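Local coordinates for botulinum neurotoxin type C1 (PDB 3N7K), which probably binds gangliosides such as GD1b through its receptor-binding domain, so attaching the neurotoxin to nerve cells, at residues 42-47 and 181-186; 80-85 and 200-205. One frame throughout, in Å; residues are numbered along the deposited sequence.

Both contacts lie in the N-terminal, concanavalin-like half of the receptor-binding domain, their centres about 10 Å apart. Along the chain the segments alternate: 42-47, 80-85, 181-186, 200-205. Strands 180-187 and 202-211 follow each other in sequence yet belong to different sheets. Interaction 2 pairs strand 72-81 with strand 202-211 inside one sheet; on its other edge strand 202-211 runs antiparallel to strand 44-47, where Leu46 N lies 2.9 Å from Met203 O, a probable hydrogen bond. Interaction 1 packs strand 44-47 against strand 180-187 of the second sheet. In-plane pairing and packing between layers thus meet at strand 202-211 and its neighbour.

Interaction 1. Residues 42-47 and 181-186; sequences FDFKLG and ITFEIN
Phe44 and Phe183 meet as an aromatic pair in offset edge-to-face geometry: the edge of the Phe44 ring is turned to the face of Phe183, with centroids 5.7 Å apart and planes at 74°. The touching atom is Phe44 CZ, which comes within 3.7 Å of Phe183 CD1. Phe44 reaches it with CG set between its backbone N and carbonyl carbon (chi1 61°). Phe183 also has Phe208 as an edge-to-face neighbour.

Aliphatic contacts continue the packing along the strands. Leu46 directs one branch at the opposing strand: CD2 lies 3.8 Å from Phe183 CB and also meets the backbone where Phe183 joins Glu184. The other branch, CD1, turns back to the in-plane edge of the Phe44 ring. Farther along, Leu46 CB lies a looser 4.4 Å from Ile185 CG1.

The polar link is indirect. One water donates to Gly47 O at 2.7 Å and accepts from Ile185 N at 2.6 Å, bridging two backbones that share no direct hydrogen bond. Glu184 CB leaves the backbone away from strand 44-47; OE1 receives Asn186 ND2 at 2.7 Å, from above the carboxylate plane, while OE2 forms a salt bridge with Arg53.

Strands 44-47 and 180-187 belong to different sheets; their short axes come within 6.2 Å at 39°, with buried side chains between, consistent with the interior of this family's concanavalin-type beta sandwich.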
loop_
_atom_site.group_PDB
_atom_site.type_symbol
_atom_site.label_atom_id
_atom_site.label_comp_id
_atom_site.label_asym_id
_atom_site.label_seq_id
_atom_site.Cartn_x
_atom_site.Cartn_y
_atom_site.Cartn_z
ATOM N N PHE A 42 -2.704 -10.927 -10.040
ATOM C CA PHE A 42 -2.617 -11.060 -11.489
ATOM C C PHE A 42 -2.511 -9.716 -12.194
ATOM O O PHE A 42 -2.976 -9.558 -13.330
ATOM C CB PHE A 42 -3.846 -11.798 -11.993
ATOM C CG PHE A 42 -4.091 -13.080 -11.293
ATOM C CD1 PHE A 42 -5.376 -13.472 -10.978
ATOM C CD2 PHE A 42 -3.034 -13.915 -10.960
ATOM C CE1 PHE A 42 -5.607 -14.683 -10.340
ATOM C CE2 PHE A 42 -3.257 -15.127 -10.322
ATOM C CZ PHE A 42 -4.543 -15.511 -10.013
ATOM N N ASP A 43 -1.895 -8.755 -11.515
ATOM C CA ASP A 43 -1.719 -7.409 -12.052
ATOM C C ASP A 43 -0.820 -7.388 -13.288
ATOM O O ASP A 43 0.061 -8.234 -13.428
ATOM C CB ASP A 43 -1.104 -6.517 -10.970
ATOM C CG ASP A 43 0.197 -7.089 -10.403
ATOM O OD1 ASP A 43 1.181 -7.204 -11.168
ATOM O OD2 ASP A 43 0.237 -7.425 -9.197
ATOM N N PHE A 44 -1.042 -6.448 -14.199
ATOM C CA PHE A 44 -0.151 -6.369 -15.345
ATOM C C PHE A 44 0.773 -5.189 -15.077
ATOM O O PHE A 44 0.435 -4.314 -14.277
ATOM C CB PHE A 44 -0.926 -6.233 -16.669
ATOM C CG PHE A 44 -1.803 -5.001 -16.784
ATOM C CD1 PHE A 44 -1.295 -3.807 -17.295
ATOM C CD2 PHE A 44 -3.164 -5.067 -16.484
ATOM C CE1 PHE A 44 -2.132 -2.703 -17.513
ATOM C CE2 PHE A 44 -4.006 -3.971 -16.698
ATOM C CZ PHE A 44 -3.488 -2.791 -17.216
ATOM N N LYS A 45 1.945 -5.165 -15.702
ATOM C CA LYS A 45 2.872 -4.080 -15.443
ATOM C C LYS A 45 3.469 -3.340 -16.639
ATOM O O LYS A 45 4.129 -3.922 -17.502
ATOM C CB LYS A 45 4.005 -4.587 -14.562
ATOM C CG LYS A 45 4.962 -3.486 -14.146
ATOM C CD LYS A 45 6.180 -4.027 -13.410
ATOM C CE LYS A 45 7.109 -4.797 -14.331
ATOM N NZ LYS A 45 8.274 -5.288 -13.560
ATOM N N LEU A 46 3.246 -2.034 -16.663
ATOM C CA LEU A 46 3.777 -1.169 -17.706
ATOM C C LEU A 46 4.960 -0.388 -17.142
ATOM O O LEU A 46 5.274 -0.488 -15.955
ATOM C CB LEU A 46 2.699 -0.195 -18.177
ATOM C CG LEU A 46 1.647 -0.732 -19.148
ATOM C CD1 LEU A 46 1.270 -2.156 -18.778
ATOM C CD2 LEU A 46 0.438 0.190 -19.130
ATOM N N GLY A 47 5.617 0.391 -17.992
ATOM C CA GLY A 47 6.757 1.170 -17.541
ATOM C C GLY A 47 6.979 2.327 -18.480
ATOM O O GLY A 47 6.333 2.403 -19.529
ATOM N N ILE A 181 -9.676 3.107 -24.516
ATOM C CA ILE A 181 -8.991 3.403 -23.270
ATOM C C ILE A 181 -7.597 2.825 -23.505
ATOM O O ILE A 181 -7.466 1.621 -23.753
ATOM C CB ILE A 181 -9.629 2.656 -22.087
ATOM C CG1 ILE A 181 -11.136 2.903 -22.062
ATOM C CG2 ILE A 181 -8.973 3.093 -20.786
ATOM C CD1 ILE A 181 -11.858 2.122 -20.993
ATOM N N THR A 182 -6.567 3.670 -23.445
ATOM C CA THR A 182 -5.197 3.209 -23.674
ATOM C C THR A 182 -4.323 3.295 -22.430
ATOM O O THR A 182 -4.021 4.385 -21.945
ATOM C CB THR A 182 -4.488 4.021 -24.801
ATOM O OG1 THR A 182 -5.248 3.955 -26.014
ATOM C CG2 THR A 182 -3.113 3.452 -25.073
ATOM N N PHE A 183 -3.923 2.137 -21.918
ATOM C CA PHE A 183 -3.049 2.076 -20.753
ATOM C C PHE A 183 -1.617 2.173 -21.263
ATOM O O PHE A 183 -1.213 1.405 -22.127
ATOM C CB PHE A 183 -3.222 0.748 -20.012
ATOM C CG PHE A 183 -4.572 0.576 -19.378
ATOM C CD1 PHE A 183 -4.710 0.584 -17.992
ATOM C CD2 PHE A 183 -5.709 0.422 -20.163
ATOM C CE1 PHE A 183 -5.956 0.442 -17.396
ATOM C CE2 PHE A 183 -6.960 0.281 -19.581
ATOM C CZ PHE A 183 -7.083 0.292 -18.191
ATOM N N GLU A 184 -0.857 3.116 -20.726
ATOM C CA GLU A 184 0.529 3.311 -21.124
ATOM C C GLU A 184 1.090 4.556 -20.433
ATOM O O GLU A 184 0.438 5.595 -20.398
ATOM C CB GLU A 184 0.618 3.463 -22.646
ATOM C CG GLU A 184 1.996 3.842 -23.166
ATOM C CD GLU A 184 1.985 4.160 -24.657
ATOM O OE1 GLU A 184 1.123 4.978 -25.071
ATOM O OE2 GLU A 184 2.838 3.601 -25.408
ATOM N N ILE A 185 2.290 4.439 -19.873
ATOM C CA ILE A 185 2.931 5.565 -19.200
ATOM C C ILE A 185 3.493 6.546 -20.242
ATOM O O ILE A 185 4.344 6.174 -21.048
ATOM C CB ILE A 185 4.105 5.091 -18.313
ATOM C CG1 ILE A 185 3.644 4.002 -17.338
ATOM C CG2 ILE A 185 4.694 6.271 -17.568
ATOM C CD1 ILE A 185 2.673 4.473 -16.297
ATOM N N ASN A 186 3.021 7.792 -20.228
ATOM C CA ASN A 186 3.506 8.797 -21.174
ATOM C C ASN A 186 3.768 10.156 -20.561
ATOM O O ASN A 186 2.864 10.787 -20.017
ATOM C CB ASN A 186 2.528 8.951 -22.328
ATOM C CG ASN A 186 2.562 7.775 -23.246
ATOM O OD1 ASN A 186 3.632 7.400 -23.742
ATOM N ND2 ASN A 186 1.403 7.167 -23.481
HETATM O O HOH W 1 3.822 2.373 -20.447
#

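Interaction 2. Residues 80-85 and 200-205; sequences RINKWV and NINMWI
Arg80 and Trp204 lie side by side and point the same way, the guanidinium over one face of the indole. Arg80 CZ stands 4.8 Å from the centroid of the six-membered ring and 19° off its normal, which meets the geometry of a cation-pi pair. The planes are inclined by 37°, and NH2 is offset toward the rim, so this is not a flat stack. Closer in, the aliphatic part of the arginine does the touching, with Arg80 CD 3.7 Å from Trp204 CE3. With CG anti to the backbone N (chi1 -157°) and the chain extended to NE, Arg80 runs alongside the ring.

Asn82 and Asn202 form the second polar group. Asn202 ND2 gives a bent bond to Asn82 OD1 (3.2 Å), approaching above the carbonyl plane, with the two amides nearly perpendicular. A water also donates to Asn82 OD1 at 2.8 Å and to Asn200 O.

The register rests on Ile81 and Met203, a non-hydrogen-bonded antiparallel pair. Beside it Trp204 N donates to Arg80 O at 3.0 Å; the bond from Asn82 N to Asn202 O is modelled short, its exact length doubtful. Beyond the segments, Arg80 NE donates to Asn140 O, a bond that would limit rotation of the guanidinium.

Chemically, the indole face would be expected to stabilise the arginine's positive charge, while Asn82 OD1 takes one good bond from the water and a weaker, bent one from Asn202 ND2.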
loop_
_atom_site.group_PDB
_atom_site.type_symbol
_atom_site.label_atom_id
_atom_site.label_comp_id
_atom_site.label_asym_id
_atom_site.label_seq_id
_atom_site.Cartn_x
_atom_site.Cartn_y
_atom_site.Cartn_z
ATOM N N ARG A 80 -0.527 0.998 -8.771
ATOM C CA ARG A 80 0.710 1.090 -8.028
ATOM C C ARG A 80 1.761 1.789 -8.870
ATOM O O ARG A 80 1.898 1.496 -10.056
ATOM C CB ARG A 80 1.206 -0.304 -7.674
ATOM C CG ARG A 80 2.120 -0.284 -6.496
ATOM C CD ARG A 80 3.132 -1.393 -6.537
ATOM N NE ARG A 80 4.151 -1.114 -5.533
ATOM C CZ ARG A 80 5.277 -1.801 -5.368
ATOM N NH1 ARG A 80 6.117 -1.434 -4.411
ATOM N NH2 ARG A 80 5.572 -2.837 -6.144
ATOM N N ILE A 81 2.498 2.720 -8.274
ATOM C CA ILE A 81 3.546 3.400 -9.024
ATOM C C ILE A 81 4.924 3.092 -8.452
ATOM O O ILE A 81 5.187 3.309 -7.271
ATOM C CB ILE A 81 3.343 4.935 -9.090
ATOM C CG1 ILE A 81 2.272 5.297 -10.130
ATOM C CG2 ILE A 81 4.624 5.594 -9.542
ATOM C CD1 ILE A 81 0.867 4.913 -9.770
ATOM N N ASN A 82 5.771 2.560 -9.331
ATOM C CA ASN A 82 7.159 2.158 -9.078
ATOM C C ASN A 82 7.883 2.965 -8.031
ATOM O O ASN A 82 8.313 2.444 -6.983
ATOM C CB ASN A 82 7.950 2.269 -10.377
ATOM C CG ASN A 82 9.453 2.162 -10.168
ATOM O OD1 ASN A 82 10.005 1.062 -9.997
ATOM N ND2 ASN A 82 10.127 3.313 -10.174
ATOM N N LYS A 83 8.074 4.235 -8.370
ATOM C CA LYS A 83 8.732 5.164 -7.484
ATOM C C LYS A 83 8.026 6.480 -7.634
ATOM O O LYS A 83 8.513 7.381 -8.315
ATOM C CB LYS A 83 10.199 5.322 -7.853
ATOM C CG LYS A 83 11.143 4.937 -6.731
ATOM C CD LYS A 83 10.800 5.654 -5.438
ATOM C CE LYS A 83 11.827 5.324 -4.354
ATOM N NZ LYS A 83 13.196 5.868 -4.630
ATOM N N TRP A 84 6.866 6.578 -6.992
ATOM C CA TRP A 84 6.062 7.784 -7.045
ATOM C C TRP A 84 6.590 8.811 -6.065
ATOM O O TRP A 84 6.042 8.992 -4.977
ATOM C CB TRP A 84 4.602 7.465 -6.730
ATOM C CG TRP A 84 3.677 8.621 -6.931
ATOM C CD1 TRP A 84 3.960 9.820 -7.534
ATOM C CD2 TRP A 84 2.298 8.677 -6.562
ATOM N NE1 TRP A 84 2.839 10.617 -7.562
ATOM C CE2 TRP A 84 1.803 9.942 -6.972
ATOM C CE3 TRP A 84 1.427 7.782 -5.925
ATOM C CZ2 TRP A 84 0.481 10.327 -6.765
ATOM C CZ3 TRP A 84 0.112 8.169 -5.721
ATOM C CH2 TRP A 84 -0.347 9.433 -6.141
ATOM N N VAL A 85 7.669 9.473 -6.471
ATOM C CA VAL A 85 8.306 10.506 -5.673
ATOM C C VAL A 85 7.443 11.745 -5.743
ATOM O O VAL A 85 6.432 11.767 -6.443
ATOM C CB VAL A 85 9.693 10.838 -6.212
ATOM C CG1 VAL A 85 10.589 9.621 -6.098
ATOM C CG2 VAL A 85 9.584 11.281 -7.652
ATOM N N ASN A 200 13.171 5.377 -14.579
ATOM C CA ASN A 200 12.003 4.686 -15.114
ATOM C C ASN A 200 11.029 4.358 -13.989
ATOM O O ASN A 200 11.435 3.938 -12.900
ATOM C CB ASN A 200 12.433 3.382 -15.818
ATOM C CG ASN A 200 11.252 2.449 -16.145
ATOM O OD1 ASN A 200 10.472 2.072 -15.269
ATOM N ND2 ASN A 200 11.137 2.064 -17.410
ATOM N N ILE A 201 9.744 4.555 -14.258
ATOM C CA ILE A 201 8.714 4.246 -13.286
ATOM C C ILE A 201 7.848 3.124 -13.836
ATOM O O ILE A 201 7.525 3.093 -15.021
ATOM C CB ILE A 201 7.806 5.462 -12.996
ATOM C CG1 ILE A 201 7.142 5.941 -14.287
ATOM C CG2 ILE A 201 8.617 6.573 -12.369
ATOM C CD1 ILE A 201 5.880 6.736 -14.064
ATOM N N ASN A 202 7.493 2.191 -12.973
ATOM C CA ASN A 202 6.639 1.086 -13.362
ATOM C C ASN A 202 5.255 1.386 -12.804
ATOM O O ASN A 202 5.113 2.101 -11.808
ATOM C CB ASN A 202 7.140 -0.232 -12.768
ATOM C CG ASN A 202 8.458 -0.674 -13.356
ATOM O OD1 ASN A 202 8.565 -0.897 -14.562
ATOM N ND2 ASN A 202 9.474 -0.804 -12.507
ATOM N N MET A 203 4.237 0.851 -13.463
ATOM C CA MET A 203 2.868 1.031 -13.019
ATOM C C MET A 203 2.223 -0.344 -13.055
ATOM O O MET A 203 2.389 -1.074 -14.033
ATOM C CB MET A 203 2.116 1.985 -13.950
ATOM C CG MET A 203 0.606 2.048 -13.673
ATOM S SD MET A 203 -0.321 3.173 -14.755
ATOM C CE MET A 203 -0.541 2.216 -16.246
ATOM N N TRP A 204 1.508 -0.698 -11.991
ATOM C CA TRP A 204 0.823 -1.988 -11.902
ATOM C C TRP A 204 -0.672 -1.757 -11.843
ATOM O O TRP A 204 -1.135 -0.929 -11.072
ATOM C CB TRP A 204 1.243 -2.737 -10.641
ATOM C CG TRP A 204 2.619 -3.322 -10.682
ATOM C CD1 TRP A 204 2.953 -4.626 -10.924
ATOM C CD2 TRP A 204 3.842 -2.643 -10.397
ATOM N NE1 TRP A 204 4.305 -4.802 -10.795
ATOM C CE2 TRP A 204 4.877 -3.600 -10.471
ATOM C CE3 TRP A 204 4.165 -1.316 -10.079
ATOM C CZ2 TRP A 204 6.218 -3.273 -10.238
ATOM C CZ3 TRP A 204 5.490 -0.989 -9.847
ATOM C CH2 TRP A 204 6.504 -1.966 -9.927
ATOM N N ILE A 205 -1.427 -2.497 -12.647
ATOM C CA ILE A 205 -2.881 -2.358 -12.662
ATOM C C ILE A 205 -3.574 -3.700 -12.429
ATOM O O ILE A 205 -3.090 -4.747 -12.859
ATOM C CB ILE A 205 -3.372 -1.753 -14.000
ATOM C CG1 ILE A 205 -2.743 -0.369 -14.194
ATOM C CG2 ILE A 205 -4.907 -1.658 -14.017
ATOM C CD1 ILE A 205 -3.098 0.615 -13.114
HETATM O O HOH W 2 12.235 1.478 -11.657
#